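Local coordinates for protein acetyltransferase (Bacillus cereus, PDB 1Y9W) that probably transfers an acyl group other than an amino-acyl one, most likely acetyl from acetyl-coenzyme A, as a member of the GNAT family, at residues A[116-122]-A[134-138]; A[61-66]-A[97-103]; A[50-56]-A[68-72]. All coordinates share one frame; numbering follows the deposited sequence.

Contact 1 (A[116-122]-A[134-138])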
# COMPACT_ATOMS: atom_id res chain seq x y z
N HIS A 116 -4.38 -11.41 -17.53
CA HIS A 116 -3.81 -12.53 -16.80
C HIS A 116 -4.66 -13.06 -15.67
O HIS A 116 -4.14 -13.57 -14.68
CB HIS A 116 -2.43 -12.16 -16.26
CG HIS A 116 -1.36 -12.22 -17.31
ND1 HIS A 116 -1.24 -11.27 -18.31
CD2 HIS A 116 -0.40 -13.14 -17.55
CE1 HIS A 116 -0.26 -11.62 -19.12
NE2 HIS A 116 0.27 -12.75 -18.68
N GLY A 117 -5.98 -12.96 -15.80
CA GLY A 117 -6.87 -13.49 -14.79
C GLY A 117 -7.11 -12.68 -13.53
O GLY A 117 -7.67 -13.20 -12.56
N TYR A 118 -6.70 -11.42 -13.53
CA TYR A 118 -6.92 -10.56 -12.37
C TYR A 118 -8.24 -9.83 -12.55
O TYR A 118 -8.57 -9.37 -13.65
CB TYR A 118 -5.77 -9.57 -12.22
CG TYR A 118 -4.54 -10.21 -11.59
CD1 TYR A 118 -4.39 -10.25 -10.20
CD2 TYR A 118 -3.57 -10.82 -12.38
CE1 TYR A 118 -3.29 -10.87 -9.62
CE2 TYR A 118 -2.47 -11.45 -11.80
CZ TYR A 118 -2.33 -11.48 -10.42
OH TYR A 118 -1.25 -12.11 -9.86
N ARG A 119 -9.01 -9.75 -11.47
CA ARG A 119 -10.30 -9.08 -11.51
C ARG A 119 -10.17 -7.72 -10.84
O ARG A 119 -9.67 -7.62 -9.72
CB ARG A 119 -11.35 -9.93 -10.77
CG ARG A 119 -12.74 -9.32 -10.74
CD ARG A 119 -13.70 -10.16 -9.92
NE ARG A 119 -13.40 -10.12 -8.49
CZ ARG A 119 -13.85 -9.18 -7.66
NH1 ARG A 119 -14.61 -8.20 -8.12
NH2 ARG A 119 -13.51 -9.21 -6.38
N GLU A 120 -10.60 -6.67 -11.52
CA GLU A 120 -10.53 -5.33 -10.97
C GLU A 120 -11.65 -5.23 -9.93
O GLU A 120 -12.82 -5.35 -10.28
CB GLU A 120 -10.73 -4.30 -12.07
CG GLU A 120 -10.72 -2.85 -11.60
CD GLU A 120 -11.07 -1.89 -12.72
OE1 GLU A 120 -10.26 -1.74 -13.66
OE2 GLU A 120 -12.16 -1.28 -12.66
N TYR A 121 -11.30 -5.03 -8.67
CA TYR A 121 -12.32 -4.94 -7.64
C TYR A 121 -12.63 -3.52 -7.21
O TYR A 121 -13.59 -3.27 -6.48
CB TYR A 121 -11.91 -5.79 -6.42
CG TYR A 121 -10.73 -5.28 -5.63
CD1 TYR A 121 -10.90 -4.31 -4.64
CD2 TYR A 121 -9.44 -5.77 -5.85
CE1 TYR A 121 -9.81 -3.85 -3.89
CE2 TYR A 121 -8.35 -5.32 -5.11
CZ TYR A 121 -8.55 -4.36 -4.12
OH TYR A 121 -7.49 -3.92 -3.36
N GLY A 122 -11.81 -2.58 -7.66
CA GLY A 122 -12.03 -1.19 -7.30
C GLY A 122 -11.27 -0.26 -8.22
O GLY A 122 -10.32 -0.67 -8.89
N HIS A 134 -6.28 1.35 -10.81
CA HIS A 134 -7.10 0.14 -10.77
C HIS A 134 -6.57 -0.93 -9.83
O HIS A 134 -5.41 -1.32 -9.90
CB HIS A 134 -7.24 -0.39 -12.18
CG HIS A 134 -7.71 0.65 -13.15
ND1 HIS A 134 -6.86 1.58 -13.71
CD2 HIS A 134 -8.95 0.96 -13.59
CE1 HIS A 134 -7.55 2.43 -14.44
NE2 HIS A 134 -8.83 2.08 -14.38
N PHE A 135 -7.45 -1.39 -8.95
CA PHE A 135 -7.12 -2.40 -7.96
C PHE A 135 -7.58 -3.79 -8.38
O PHE A 135 -8.77 -4.02 -8.61
CB PHE A 135 -7.72 -1.99 -6.62
CG PHE A 135 -7.13 -0.71 -6.08
CD1 PHE A 135 -6.23 -0.74 -5.02
CD2 PHE A 135 -7.42 0.51 -6.69
CE1 PHE A 135 -5.61 0.44 -4.57
CE2 PHE A 135 -6.81 1.70 -6.25
CZ PHE A 135 -5.90 1.66 -5.20
N PHE A 136 -6.62 -4.70 -8.47
CA PHE A 136 -6.87 -6.07 -8.90
C PHE A 136 -6.68 -7.14 -7.83
O PHE A 136 -6.00 -6.94 -6.83
CB PHE A 136 -5.97 -6.43 -10.09
CG PHE A 136 -6.27 -5.65 -11.35
CD1 PHE A 136 -5.64 -4.44 -11.60
CD2 PHE A 136 -7.17 -6.15 -12.29
CE1 PHE A 136 -5.90 -3.72 -12.78
CE2 PHE A 136 -7.44 -5.45 -13.47
CZ PHE A 136 -6.80 -4.23 -13.71
N GLU A 137 -7.29 -8.29 -8.08
CA GLU A 137 -7.19 -9.43 -7.19
C GLU A 137 -7.32 -10.70 -8.03
O GLU A 137 -7.92 -10.70 -9.10
CB GLU A 137 -8.29 -9.43 -6.12
CG GLU A 137 -9.68 -9.76 -6.65
CD GLU A 137 -10.51 -10.54 -5.64
OE1 GLU A 137 -10.45 -10.20 -4.44
OE2 GLU A 137 -11.23 -11.48 -6.04
N LYS A 138 -6.73 -11.76 -7.52
CA LYS A 138 -6.77 -13.07 -8.14
C LYS A 138 -6.74 -14.05 -6.97
O LYS A 138 -5.84 -13.99 -6.12
CB LYS A 138 -5.57 -13.31 -9.05
CG LYS A 138 -5.49 -14.75 -9.51
CD LYS A 138 -4.29 -15.03 -10.38
CE LYS A 138 -4.52 -14.59 -11.81
NZ LYS A 138 -3.39 -15.05 -12.68
O HOH W 1 -11.41 -12.51 -8.24

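Contact 2 (A[61-66]-A[97-103])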
# COMPACT_ATOMS: atom_id res chain seq x y z
N PHE A 61 -0.43 -12.59 6.04
CA PHE A 61 -1.86 -12.89 6.10
C PHE A 61 -2.17 -13.93 5.04
O PHE A 61 -3.32 -14.11 4.63
CB PHE A 61 -2.69 -11.64 5.82
CG PHE A 61 -2.78 -10.71 6.97
CD1 PHE A 61 -2.29 -11.08 8.22
CD2 PHE A 61 -3.40 -9.47 6.83
CE1 PHE A 61 -2.42 -10.23 9.31
CE2 PHE A 61 -3.53 -8.62 7.92
CZ PHE A 61 -3.05 -9.00 9.17
N TYR A 62 -1.12 -14.62 4.60
CA TYR A 62 -1.21 -15.64 3.57
C TYR A 62 -1.74 -15.12 2.24
O TYR A 62 -2.67 -15.69 1.64
CB TYR A 62 -2.03 -16.84 4.06
CG TYR A 62 -1.24 -17.66 5.05
CD1 TYR A 62 -0.06 -18.30 4.66
CD2 TYR A 62 -1.63 -17.74 6.39
CE1 TYR A 62 0.72 -19.00 5.59
CE2 TYR A 62 -0.86 -18.44 7.32
CZ TYR A 62 0.31 -19.07 6.92
OH TYR A 62 1.06 -19.76 7.84
N HIS A 63 -1.13 -14.04 1.77
CA HIS A 63 -1.47 -13.46 0.49
C HIS A 63 -0.23 -12.79 -0.06
O HIS A 63 0.68 -12.43 0.69
CB HIS A 63 -2.60 -12.42 0.63
CG HIS A 63 -2.11 -11.01 0.82
ND1 HIS A 63 -2.35 -10.01 -0.10
CD2 HIS A 63 -1.39 -10.44 1.81
CE1 HIS A 63 -1.81 -8.89 0.33
NE2 HIS A 63 -1.22 -9.12 1.49
N LEU A 64 -0.19 -12.64 -1.38
CA LEU A 64 0.92 -11.98 -2.04
C LEU A 64 0.48 -10.65 -2.63
O LEU A 64 -0.51 -10.58 -3.36
CB LEU A 64 1.47 -12.85 -3.17
CG LEU A 64 2.42 -12.09 -4.11
CD1 LEU A 64 3.67 -11.68 -3.35
CD2 LEU A 64 2.78 -12.95 -5.31
N HIS A 65 1.18 -9.57 -2.29
CA HIS A 65 0.85 -8.29 -2.87
C HIS A 65 2.01 -7.97 -3.78
O HIS A 65 3.15 -7.92 -3.32
CB HIS A 65 0.70 -7.18 -1.82
CG HIS A 65 0.43 -5.84 -2.42
ND1 HIS A 65 1.43 -5.02 -2.91
CD2 HIS A 65 -0.73 -5.20 -2.70
CE1 HIS A 65 0.89 -3.95 -3.46
NE2 HIS A 65 -0.42 -4.03 -3.35
N ILE A 66 1.73 -7.80 -5.07
CA ILE A 66 2.79 -7.48 -6.01
C ILE A 66 3.03 -5.98 -5.98
O ILE A 66 2.16 -5.19 -6.33
CB ILE A 66 2.43 -7.93 -7.43
CG1 ILE A 66 2.25 -9.45 -7.45
CG2 ILE A 66 3.53 -7.52 -8.41
CD1 ILE A 66 1.86 -10.00 -8.80
N CYS A 97 -0.23 -19.11 -0.04
CA CYS A 97 -0.98 -17.89 -0.34
C CYS A 97 -2.26 -18.30 -1.05
O CYS A 97 -2.26 -19.13 -1.96
CB CYS A 97 -0.16 -16.94 -1.21
SG CYS A 97 1.22 -16.22 -0.31
N ARG A 98 -3.35 -17.69 -0.63
CA ARG A 98 -4.67 -17.99 -1.16
C ARG A 98 -5.13 -16.87 -2.08
O ARG A 98 -6.07 -17.03 -2.87
CB ARG A 98 -5.64 -18.13 0.01
CG ARG A 98 -4.96 -18.40 1.36
CD ARG A 98 -5.85 -17.97 2.51
NE ARG A 98 -6.22 -16.57 2.37
CZ ARG A 98 -7.36 -16.04 2.82
NH1 ARG A 98 -8.26 -16.78 3.46
NH2 ARG A 98 -7.60 -14.75 2.60
N LEU A 99 -4.45 -15.73 -1.99
CA LEU A 99 -4.84 -14.56 -2.76
C LEU A 99 -3.65 -13.72 -3.19
O LEU A 99 -2.59 -13.74 -2.55
CB LEU A 99 -5.78 -13.73 -1.89
CG LEU A 99 -6.04 -12.25 -2.17
CD1 LEU A 99 -7.02 -12.09 -3.33
CD2 LEU A 99 -6.61 -11.62 -0.92
N ILE A 100 -3.83 -12.97 -4.28
CA ILE A 100 -2.81 -12.06 -4.78
C ILE A 100 -3.48 -10.71 -5.01
O ILE A 100 -4.53 -10.64 -5.64
CB ILE A 100 -2.22 -12.52 -6.13
CG1 ILE A 100 -1.67 -13.94 -6.00
CG2 ILE A 100 -1.10 -11.57 -6.55
CD1 ILE A 100 -1.07 -14.48 -7.28
N LEU A 101 -2.87 -9.65 -4.48
CA LEU A 101 -3.41 -8.30 -4.64
C LEU A 101 -2.36 -7.42 -5.30
O LEU A 101 -1.17 -7.59 -5.07
CB LEU A 101 -3.78 -7.69 -3.29
CG LEU A 101 -4.89 -8.34 -2.47
CD1 LEU A 101 -4.92 -7.72 -1.09
CD2 LEU A 101 -6.22 -8.15 -3.18
N LEU A 102 -2.82 -6.49 -6.11
CA LEU A 102 -1.94 -5.54 -6.79
C LEU A 102 -2.80 -4.41 -7.36
O LEU A 102 -4.01 -4.56 -7.54
CB LEU A 102 -1.18 -6.24 -7.92
CG LEU A 102 -1.99 -6.76 -9.12
CD1 LEU A 102 -2.28 -5.63 -10.08
CD2 LEU A 102 -1.20 -7.83 -9.85
N ASP A 103 -2.19 -3.27 -7.62
CA ASP A 103 -2.93 -2.17 -8.22
C ASP A 103 -2.08 -1.69 -9.37
O ASP A 103 -0.87 -1.94 -9.41
CB ASP A 103 -3.18 -1.03 -7.22
CG ASP A 103 -1.91 -0.37 -6.73
OD1 ASP A 103 -1.46 -0.72 -5.62
OD2 ASP A 103 -1.37 0.49 -7.46
O HOH W 2 -5.31 -13.59 2.89
O HOH W 3 -2.62 -2.61 -4.14
O HOH W 4 0.84 -3.22 -7.16

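Contact 3 (A[50-56]-A[68-72])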
# COMPACT_ATOMS: atom_id res chain seq x y z
N LYS A 50 23.07 -7.71 -16.01
CA LYS A 50 22.10 -6.81 -16.64
C LYS A 50 20.71 -7.38 -16.34
O LYS A 50 20.45 -8.56 -16.56
CB LYS A 50 22.30 -6.73 -18.15
CG LYS A 50 21.27 -5.85 -18.84
CD LYS A 50 21.54 -5.71 -20.33
CE LYS A 50 20.52 -4.78 -20.97
NZ LYS A 50 20.76 -4.59 -22.44
N ILE A 51 19.83 -6.52 -15.83
CA ILE A 51 18.47 -6.90 -15.49
C ILE A 51 17.51 -6.52 -16.60
O ILE A 51 17.30 -5.35 -16.88
CB ILE A 51 18.04 -6.23 -14.17
CG1 ILE A 51 19.00 -6.69 -13.06
CG2 ILE A 51 16.59 -6.58 -13.83
CD1 ILE A 51 18.79 -6.00 -11.73
N PHE A 52 16.94 -7.54 -17.23
CA PHE A 52 16.00 -7.38 -18.33
C PHE A 52 14.57 -7.27 -17.83
O PHE A 52 13.71 -6.78 -18.54
CB PHE A 52 16.12 -8.58 -19.28
CG PHE A 52 17.46 -8.67 -19.96
CD1 PHE A 52 17.70 -7.97 -21.14
CD2 PHE A 52 18.48 -9.45 -19.42
CE1 PHE A 52 18.95 -8.03 -21.76
CE2 PHE A 52 19.74 -9.53 -20.03
CZ PHE A 52 19.97 -8.81 -21.21
N GLY A 53 14.33 -7.73 -16.61
CA GLY A 53 13.00 -7.65 -16.05
C GLY A 53 12.99 -8.17 -14.63
O GLY A 53 13.93 -8.83 -14.21
N GLY A 54 11.94 -7.86 -13.88
CA GLY A 54 11.85 -8.33 -12.51
C GLY A 54 10.51 -8.04 -11.89
O GLY A 54 9.70 -7.28 -12.44
N VAL A 55 10.25 -8.66 -10.75
CA VAL A 55 8.99 -8.47 -10.04
C VAL A 55 9.28 -8.63 -8.55
O VAL A 55 10.07 -9.48 -8.15
CB VAL A 55 7.93 -9.52 -10.48
CG1 VAL A 55 8.42 -10.93 -10.16
CG2 VAL A 55 6.59 -9.23 -9.79
N THR A 56 8.66 -7.78 -7.74
CA THR A 56 8.85 -7.85 -6.29
C THR A 56 7.49 -7.78 -5.62
O THR A 56 6.57 -7.13 -6.12
CB THR A 56 9.73 -6.69 -5.76
OG1 THR A 56 8.97 -5.47 -5.77
CG2 THR A 56 10.97 -6.51 -6.64
N PHE A 68 5.99 -4.25 -7.40
CA PHE A 68 6.51 -3.72 -8.65
C PHE A 68 6.82 -4.81 -9.67
O PHE A 68 7.30 -5.89 -9.32
CB PHE A 68 7.79 -2.93 -8.38
CG PHE A 68 7.60 -1.77 -7.47
CD1 PHE A 68 7.15 -0.55 -7.96
CD2 PHE A 68 7.84 -1.90 -6.11
CE1 PHE A 68 6.94 0.52 -7.11
CE2 PHE A 68 7.63 -0.83 -5.25
CZ PHE A 68 7.18 0.39 -5.76
N LEU A 69 6.52 -4.52 -10.92
CA LEU A 69 6.80 -5.43 -12.01
C LEU A 69 7.32 -4.58 -13.16
O LEU A 69 6.65 -3.66 -13.62
CB LEU A 69 5.54 -6.18 -12.44
CG LEU A 69 5.82 -7.31 -13.42
CD1 LEU A 69 4.71 -8.32 -13.37
CD2 LEU A 69 5.98 -6.75 -14.82
N TRP A 70 8.53 -4.89 -13.60
CA TRP A 70 9.13 -4.12 -14.68
C TRP A 70 9.84 -5.00 -15.70
O TRP A 70 10.41 -6.03 -15.36
CB TRP A 70 10.14 -3.12 -14.09
CG TRP A 70 10.90 -2.36 -15.13
CD1 TRP A 70 10.47 -1.28 -15.84
CD2 TRP A 70 12.23 -2.64 -15.58
NE1 TRP A 70 11.44 -0.87 -16.71
CE2 TRP A 70 12.54 -1.68 -16.57
CE3 TRP A 70 13.19 -3.60 -15.25
CZ2 TRP A 70 13.77 -1.66 -17.23
CZ3 TRP A 70 14.42 -3.58 -15.91
CH2 TRP A 70 14.69 -2.61 -16.89
N VAL A 71 9.78 -4.57 -16.95
CA VAL A 71 10.43 -5.26 -18.03
C VAL A 71 11.10 -4.20 -18.90
O VAL A 71 10.48 -3.20 -19.26
CB VAL A 71 9.44 -6.07 -18.88
CG1 VAL A 71 10.10 -6.51 -20.18
CG2 VAL A 71 8.98 -7.29 -18.09
N ASP A 72 12.36 -4.42 -19.22
CA ASP A 72 13.10 -3.48 -20.04
C ASP A 72 12.34 -3.27 -21.35
O ASP A 72 11.86 -4.23 -21.96
CB ASP A 72 14.49 -4.03 -20.33
CG ASP A 72 15.41 -3.00 -20.92
OD1 ASP A 72 15.01 -2.36 -21.91
OD2 ASP A 72 16.53 -2.82 -20.39
O HOH W 5 18.16 -3.08 -17.50

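Contact 1 (A[116-122]-A[134-138])
The ring of Y118 carries the side chain of K138 over one face, with CE 4.0 Å from the ring centroid, while Y121 receives F135 CB over a face and the carbonyl O of F136 at its edge. The two segments form the C-terminal beta hairpin of a GNAT fold, in which strand 119-124 runs antiparallel to strand 133-139. A classic beta bulge interrupts the pairing: Y121 and G122 both face F135, whose carbonyl O accepts a 2.7 Å bond from Y121 N and a weak, longer one from G122 N. The Y121 ring leans across F135 because chi1 of 69° sets CG between the backbone N and the carbonyl carbon. At this bulged end the second subunit joins in, for the Y121 and F135 rings meet F135 and Y121 of that chain. R119 and E137 run side by side from the same face of the sheet. Their salt bridge, NH2 to OE2 at 3.2 Å, is weak as a hydrogen bond; it lies near the guanidinium plane, and the carboxylate is turned 76° from that plane. A water beside R119 NE also lies near OE2, too close for that link to be more than doubtful. K138, having crossed the Y118 ring, also forms a salt bridge with E89 of helix 80-94, and its NZ donates to H116 O at 2.6 Å, nearly in line with the carbonyl bond.

Contact 2 (A[61-66]-A[97-103])
L64 and I100 meet on the apolar face of a parallel strand pair, the two beta strands of a right-handed beta-alpha-beta unit, and packing there is closest around I66. Its CD1 reaches both I100 CG2, at 4.0 Å, and L102 CD2, at 3.9 Å; I66 crosses the first side chain at a slant and lies alongside the second, pointing the same way. With CG1 beside its backbone N (chi1 -62°), I66 extends CD1 toward this pair. Backbone bonds join the strands here: L64 N donates to L99 O, L101 N to L64 O at 2.8 Å, and I66 N to L101 O. On the other face, H63 and L101 cross at about a right angle, and the H65 ring sets a face over L101 O, with CD2 at 3.4 Å.

Water takes over at both ends. H65 NE2 and D103 OD1, 4.1 Å apart, share a water lying in the imidazole plane, while H65 ND1 is held by D67 and D103 OD2 by Q133. A second water is inserted between I66 O and D103 N, consistent with the splaying of the central parallel strands known from GNAT folds. At the far end R98 N binds Y62 O at 3.1 Å, and R98 NH1 forms a salt bridge with D126 of the second subunit. Helix 80-94 covers L64, I66 and I100, strand 51-60 flanks segment 61-66, and strand 133-139 flanks segment 97-103.

Contact 3 (A[50-56]-A[68-72])
The outer part of the beta hairpin formed by strands 51-60 and 63-71 brings G53 and G54 against V71 and W70. Its central rung is a hydrogen-bonded pair: G54 N donates to W70 O at 2.8 Å and W70 N returns a bond to G54 O. One rung further in, T56 N reaches F68 O at 2.8 Å and F68 N the carbonyl of T56, while beyond the glycines D72 N closes the ladder on F52 O. In the non-hydrogen-bonded pair between the G54-W70 and F52-D72 rungs, G53, with no side chain, lies with its CA 4.0 Å from V71 CA and 3.1 Å from W70 O.

F68 and W70 share one face of the antiparallel sheet characteristic of the N-terminal half of a GNAT fold. W70 lies back over the neighbouring strand, its CG anti to the backbone N (chi1 175°), which brings the six-membered ring's edge to I51 O, 3.5 Å from CZ3. A water in the indole plane donates to that carbonyl and, weakly, to D72 OD2; D72 OD1 is held by S74 N. F68 turns its ring edge to T56 OG1. The opposite face is aliphatic: V55 CG2 meets L69 CD1 at 4.1 Å, and L84 and I88 of helix 80-94 pack on V55. F52 and G53 both face V44 of strand 38-45 in a classic beta bulge, which belongs to the pairing on the far side of strand 51-60. The second subunit adds K4, in a cation-pi contact with the F52 ring, and K20, packed on W70.

In the fold
All three contacts belong to one mixed sheet, and differ with their place in it. Contact 2 is the buried one, parallel and central, with its centre about 7 Å from that of the chain; contacts 1 and 3 are antiparallel hairpins, only partly buried, on either side of it. Strand 63-71 serves both contacts 2 and 3, which touch where I66 CG2 packs on V55 CG2 at 3.8 Å. Contact 1 instead joins contact 2 through the backbones of strands 133-139 and 99-105, F136 N lying 2.8 Å from L102 O. Aliphatic packing dominates the centre, whereas contact 1 adds a salt bridge and contact 3 has glycines set closely against V71 and W70. All three also touch the second subunit.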